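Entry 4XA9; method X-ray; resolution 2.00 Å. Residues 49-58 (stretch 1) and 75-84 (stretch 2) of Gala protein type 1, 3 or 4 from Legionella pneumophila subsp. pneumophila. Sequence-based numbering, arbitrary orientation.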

ATOM      1  N   ASP A  49       4.216   2.076 -18.117  1.00 13.75           N
ATOM      2  CA  ASP A  49       3.330   1.905 -16.970  1.00 16.80           C
ATOM      3  C   ASP A  49       1.889   1.602 -17.418  1.00 17.50           C
ATOM      4  O   ASP A  49       1.183   2.469 -17.934  1.00 17.93           O
ATOM      5  CB  ASP A  49       3.392   3.152 -16.081  1.00 15.32           C
ATOM      6  CG  ASP A  49       2.476   3.072 -14.863  1.00 22.89           C
ATOM      7  OD1 ASP A  49       1.878   2.003 -14.598  1.00 23.50           O
ATOM      8  OD2 ASP A  49       2.397   4.088 -14.140  1.00 25.28           O
ATOM      9  N   LEU A  50       1.474   0.355 -17.214  1.00 17.56           N
ATOM     10  CA  LEU A  50       0.121  -0.087 -17.541  1.00 16.08           C
ATOM     11  C   LEU A  50      -0.691  -0.384 -16.287  1.00 14.99           C
ATOM     12  O   LEU A  50      -1.682  -1.109 -16.341  1.00 14.67           O
ATOM     13  CB  LEU A  50       0.155  -1.337 -18.422  1.00 16.39           C
ATOM     14  CG  LEU A  50       0.799  -1.213 -19.796  1.00 21.53           C
ATOM     15  CD1 LEU A  50       0.741  -2.548 -20.522  1.00 24.76           C
ATOM     16  CD2 LEU A  50       0.105  -0.134 -20.609  1.00 24.44           C
ATOM     17  N   SER A  51      -0.271   0.171 -15.156  1.00 12.66           N
ATOM     18  CA  SER A  51      -0.863  -0.196 -13.870  1.00 17.66           C
ATOM     19  C   SER A  51      -2.307   0.270 -13.743  1.00 19.24           C
ATOM     20  O   SER A  51      -2.710   1.219 -14.399  1.00 19.59           O
ATOM     21  CB  SER A  51      -0.036   0.373 -12.718  1.00 13.20           C
ATOM     22  OG  SER A  51      -0.053   1.790 -12.739  1.00 17.92           O
ATOM     23  N   HIS A  52      -3.080  -0.417 -12.909  1.00 11.85           N
ATOM     24  CA  HIS A  52      -4.459  -0.032 -12.622  1.00 15.24           C
ATOM     25  C   HIS A  52      -5.324  -0.029 -13.889  1.00 17.84           C
ATOM     26  O   HIS A  52      -5.928   0.979 -14.252  1.00 18.89           O
ATOM     27  CB  HIS A  52      -4.508   1.339 -11.942  1.00 15.19           C
ATOM     28  CG  HIS A  52      -3.782   1.394 -10.628  1.00 18.26           C
ATOM     29  ND1 HIS A  52      -4.346   0.959  -9.447  1.00 17.52           N
ATOM     30  CD2 HIS A  52      -2.552   1.864 -10.305  1.00 19.93           C
ATOM     31  CE1 HIS A  52      -3.489   1.144  -8.457  1.00 18.29           C
ATOM     32  NE2 HIS A  52      -2.395   1.696  -8.950  1.00 16.01           N
ATOM     33  N   ASN A  53      -5.368  -1.173 -14.559  1.00 16.31           N
ATOM     34  CA  ASN A  53      -6.232  -1.357 -15.711  1.00 16.28           C
ATOM     35  C   ASN A  53      -6.919  -2.706 -15.592  1.00 20.01           C
ATOM     36  O   ASN A  53      -6.970  -3.271 -14.496  1.00 23.45           O
ATOM     37  CB  ASN A  53      -5.433  -1.228 -17.005  1.00 15.12           C
ATOM     38  CG  ASN A  53      -5.130   0.214 -17.351  1.00 16.38           C
ATOM     39  OD1 ASN A  53      -6.044   1.025 -17.500  1.00 15.40           O
ATOM     40  ND2 ASN A  53      -3.846   0.551 -17.457  1.00 15.18           N
ATOM     41  N   ASP A  54      -7.436  -3.232 -16.701  1.00 17.64           N
ATOM     42  CA  ASP A  54      -8.212  -4.471 -16.667  1.00 19.85           C
ATOM     43  C   ASP A  54      -7.606  -5.541 -17.555  1.00 21.86           C
ATOM     44  O   ASP A  54      -8.319  -6.338 -18.163  1.00 24.43           O
ATOM     45  CB  ASP A  54      -9.657  -4.210 -17.096  1.00 27.20           C
ATOM     46  CG  ASP A  54     -10.356  -3.202 -16.209  1.00 31.66           C
ATOM     47  OD1 ASP A  54     -10.137  -3.238 -14.981  1.00 32.11           O
ATOM     48  OD2 ASP A  54     -11.117  -2.366 -16.744  1.00 35.71           O
ATOM     49  N   ILE A  55      -6.286  -5.549 -17.643  1.00 19.85           N
ATOM     50  CA  ILE A  55      -5.586  -6.473 -18.524  1.00 19.08           C
ATOM     51  C   ILE A  55      -5.558  -7.879 -17.928  1.00 22.11           C
ATOM     52  O   ILE A  55      -5.379  -8.043 -16.720  1.00 21.43           O
ATOM     53  CB  ILE A  55      -4.155  -5.969 -18.790  1.00 18.95           C
ATOM     54  CG1 ILE A  55      -4.211  -4.553 -19.377  1.00 21.50           C
ATOM     55  CG2 ILE A  55      -3.391  -6.919 -19.702  1.00 17.13           C
ATOM     56  CD1 ILE A  55      -2.862  -3.882 -19.500  1.00 23.27           C
ATOM     57  N   THR A  56      -5.754  -8.890 -18.772  1.00 21.37           N
ATOM     58  CA  THR A  56      -5.692 -10.279 -18.334  1.00 20.19           C
ATOM     59  C   THR A  56      -4.489 -10.963 -18.967  1.00 20.64           C
ATOM     60  O   THR A  56      -3.678 -10.310 -19.620  1.00 19.26           O
ATOM     61  CB  THR A  56      -6.961 -11.069 -18.706  1.00 23.90           C
ATOM     62  OG1 THR A  56      -6.951 -11.357 -20.111  1.00 26.37           O
ATOM     63  CG2 THR A  56      -8.221 -10.284 -18.345  1.00 27.01           C
ATOM     64  N   ALA A  57      -4.390 -12.277 -18.782  1.00 22.19           N
ATOM     65  CA  ALA A  57      -3.305 -13.062 -19.364  1.00 24.86           C
ATOM     66  C   ALA A  57      -3.297 -12.979 -20.892  1.00 24.96           C
ATOM     67  O   ALA A  57      -2.237 -13.018 -21.519  1.00 24.65           O
ATOM     68  CB  ALA A  57      -3.407 -14.517 -18.919  1.00 25.84           C
ATOM     69  N   ASN A  58      -4.477 -12.856 -21.489  1.00 24.70           N
ATOM     70  CA  ASN A  58      -4.570 -12.729 -22.938  1.00 27.27           C
ATOM     71  C   ASN A  58      -3.918 -11.450 -23.450  1.00 25.44           C
ATOM     72  O   ASN A  58      -3.340 -11.426 -24.539  1.00 26.29           O
ATOM     73  CB  ASN A  58      -6.028 -12.791 -23.376  1.00 30.10           C
ATOM     74  CG  ASN A  58      -6.572 -14.201 -23.355  1.00 37.13           C
ATOM     75  OD1 ASN A  58      -5.812 -15.170 -23.440  1.00 35.08           O
ATOM     76  ND2 ASN A  58      -7.890 -14.329 -23.247  1.00 41.42           N
TER
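Stretch 2 (75-84) SHNNIGPEGA

Stretch 2 lies alongside stretch 1 and runs in the same direction. Ser75 sits against Ser51, His76 against His52, Ile79 against Thr56 and Gly83 against Ala57, with paired CA atoms 4.0 to 4.7 Å apart. The chain begins as loop and is helical by Pro81; the helix continues past Ala84. His76 has positive phi (56°), as does His52 (60°), so the two turns match.

The backbone bonds begin with His52 N, which donates to Ser75 O at 3.0 Å. Asn53 N reaches His76 O at 3.2 Å, a weak bond. Further on, Asn78 N donates to Ile55 O at 2.8 Å.

Asn77 turns its amide into stretch 1. Its ND2 donates to Leu50 O at 3.0 Å, nearly straight at 171°. Leu50 O also accepts from Asn53 ND2 at 2.9 Å. Asn77 OD1 accepts from Ile55 N at 2.9 Å, although OD1 is modelled too close to Asn53 C, so its place is less sure.

The His52 and His76 rings form an offset stack, centroids 4.0 Å apart and planes at 12°.

Thr56 caps its own helix: OG1 accepts from Asn58 N at 3.2 Å. A water satisfies Ala57 N at 2.9 Å and donates to Asn78 O at 2.9 Å. Ala57 CB packs 3.6 Å from Gly83 N.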

ATOM      1  N   SER A  75       1.181  -3.602 -12.566  1.00 14.66           N
ATOM      2  CA  SER A  75       0.520  -3.862 -11.292  1.00 14.96           C
ATOM      3  C   SER A  75      -0.959  -3.481 -11.359  1.00 15.51           C
ATOM      4  O   SER A  75      -1.367  -2.722 -12.226  1.00 15.42           O
ATOM      5  CB  SER A  75       1.211  -3.111 -10.144  1.00 13.22           C
ATOM      6  OG  SER A  75       1.147  -1.701 -10.303  1.00 13.91           O
ATOM      7  N   HIS A  76      -1.748  -4.041 -10.450  1.00 14.40           N
ATOM      8  CA  HIS A  76      -3.178  -3.748 -10.343  1.00 17.85           C
ATOM      9  C   HIS A  76      -3.920  -3.993 -11.650  1.00 20.11           C
ATOM     10  O   HIS A  76      -4.675  -3.142 -12.130  1.00 18.47           O
ATOM     11  CB  HIS A  76      -3.397  -2.310  -9.874  1.00 14.91           C
ATOM     12  CG  HIS A  76      -2.848  -2.038  -8.510  1.00 17.04           C
ATOM     13  ND1 HIS A  76      -3.579  -2.242  -7.361  1.00 19.77           N
ATOM     14  CD2 HIS A  76      -1.637  -1.583  -8.109  1.00 17.27           C
ATOM     15  CE1 HIS A  76      -2.844  -1.922  -6.311  1.00 20.09           C
ATOM     16  NE2 HIS A  76      -1.661  -1.516  -6.737  1.00 16.75           N
ATOM     17  N   ASN A  77      -3.677  -5.164 -12.225  1.00 19.91           N
ATOM     18  CA  ASN A  77      -4.488  -5.680 -13.317  1.00 17.92           C
ATOM     19  C   ASN A  77      -5.045  -7.043 -12.908  1.00 21.11           C
ATOM     20  O   ASN A  77      -5.235  -7.294 -11.724  1.00 22.21           O
ATOM     21  CB  ASN A  77      -3.674  -5.767 -14.606  1.00 17.44           C
ATOM     22  CG  ASN A  77      -3.516  -4.411 -15.278  1.00 17.66           C
ATOM     23  OD1 ASN A  77      -4.367  -3.996 -16.063  1.00 18.37           O
ATOM     24  ND2 ASN A  77      -2.422  -3.718 -14.976  1.00 15.58           N
ATOM     25  N   ASN A  78      -5.291  -7.922 -13.874  1.00 23.28           N
ATOM     26  CA  ASN A  78      -5.816  -9.250 -13.568  1.00 24.24           C
ATOM     27  C   ASN A  78      -5.125 -10.335 -14.385  1.00 22.46           C
ATOM     28  O   ASN A  78      -5.791 -11.184 -14.980  1.00 20.20           O
ATOM     29  CB  ASN A  78      -7.329  -9.287 -13.821  1.00 30.03           C
ATOM     30  CG  ASN A  78      -7.989 -10.557 -13.300  1.00 36.63           C
ATOM     31  OD1 ASN A  78      -7.582 -11.115 -12.278  1.00 37.68           O
ATOM     32  ND2 ASN A  78      -8.996 -11.033 -14.024  1.00 39.86           N
ATOM     33  N   ILE A  79      -3.796 -10.315 -14.433  1.00 19.00           N
ATOM     34  CA  ILE A  79      -3.104 -11.186 -15.384  1.00 21.50           C
ATOM     35  C   ILE A  79      -2.965 -12.607 -14.849  1.00 21.69           C
ATOM     36  O   ILE A  79      -2.819 -13.550 -15.622  1.00 21.65           O
ATOM     37  CB  ILE A  79      -1.713 -10.639 -15.764  1.00 19.29           C
ATOM     38  CG1 ILE A  79      -0.709 -10.840 -14.625  1.00 18.06           C
ATOM     39  CG2 ILE A  79      -1.819  -9.168 -16.201  1.00 17.05           C
ATOM     40  CD1 ILE A  79       0.709 -10.399 -14.983  1.00 19.92           C
ATOM     41  N   GLY A  80      -3.025 -12.759 -13.528  1.00 20.99           N
ATOM     42  CA  GLY A  80      -3.051 -14.082 -12.928  1.00 21.77           C
ATOM     43  C   GLY A  80      -1.786 -14.895 -13.119  1.00 21.03           C
ATOM     44  O   GLY A  80      -0.765 -14.380 -13.590  1.00 20.53           O
ATOM     45  N   PRO A  81      -1.840 -16.176 -12.741  1.00 24.47           N
ATOM     46  CA  PRO A  81      -0.690 -17.077 -12.861  1.00 24.66           C
ATOM     47  C   PRO A  81      -0.203 -17.209 -14.302  1.00 24.01           C
ATOM     48  O   PRO A  81       0.998 -17.172 -14.542  1.00 25.85           O
ATOM     49  CB  PRO A  81      -1.235 -18.409 -12.340  1.00 27.27           C
ATOM     50  CG  PRO A  81      -2.379 -18.025 -11.453  1.00 28.98           C
ATOM     51  CD  PRO A  81      -2.994 -16.830 -12.100  1.00 27.84           C
ATOM     52  N   GLU A  82      -1.124 -17.349 -15.249  1.00 20.74           N
ATOM     53  CA  GLU A  82      -0.739 -17.510 -16.648  1.00 27.26           C
ATOM     54  C   GLU A  82      -0.136 -16.233 -17.229  1.00 24.56           C
ATOM     55  O   GLU A  82       0.744 -16.293 -18.082  1.00 23.16           O
ATOM     56  CB  GLU A  82      -1.936 -17.957 -17.487  1.00 33.43           C
ATOM     57  CG  GLU A  82      -2.334 -19.401 -17.249  1.00 40.43           C
ATOM     58  CD  GLU A  82      -3.500 -19.828 -18.111  1.00 49.23           C
ATOM     59  OE1 GLU A  82      -3.319 -19.961 -19.343  1.00 52.85           O
ATOM     60  OE2 GLU A  82      -4.602 -20.026 -17.555  1.00 52.60           O
ATOM     61  N   GLY A  83      -0.607 -15.081 -16.766  1.00 22.69           N
ATOM     62  CA  GLY A  83      -0.047 -13.816 -17.208  1.00 20.69           C
ATOM     63  C   GLY A  83       1.408 -13.732 -16.791  1.00 22.54           C
ATOM     64  O   GLY A  83       2.279 -13.367 -17.581  1.00 21.31           O
ATOM     65  N   ALA A  84       1.670 -14.087 -15.540  1.00 20.41           N
ATOM     66  CA  ALA A  84       3.033 -14.125 -15.029  1.00 19.22           C
ATOM     67  C   ALA A  84       3.878 -15.157 -15.782  1.00 17.13           C
ATOM     68  O   ALA A  84       5.048 -14.922 -16.063  1.00 21.13           O
ATOM     69  CB  ALA A  84       3.032 -14.429 -13.533  1.00 14.63           C
TER
HETATM   70  O   HOH W   1      -5.707 -13.663 -16.557  1.00 32.48           O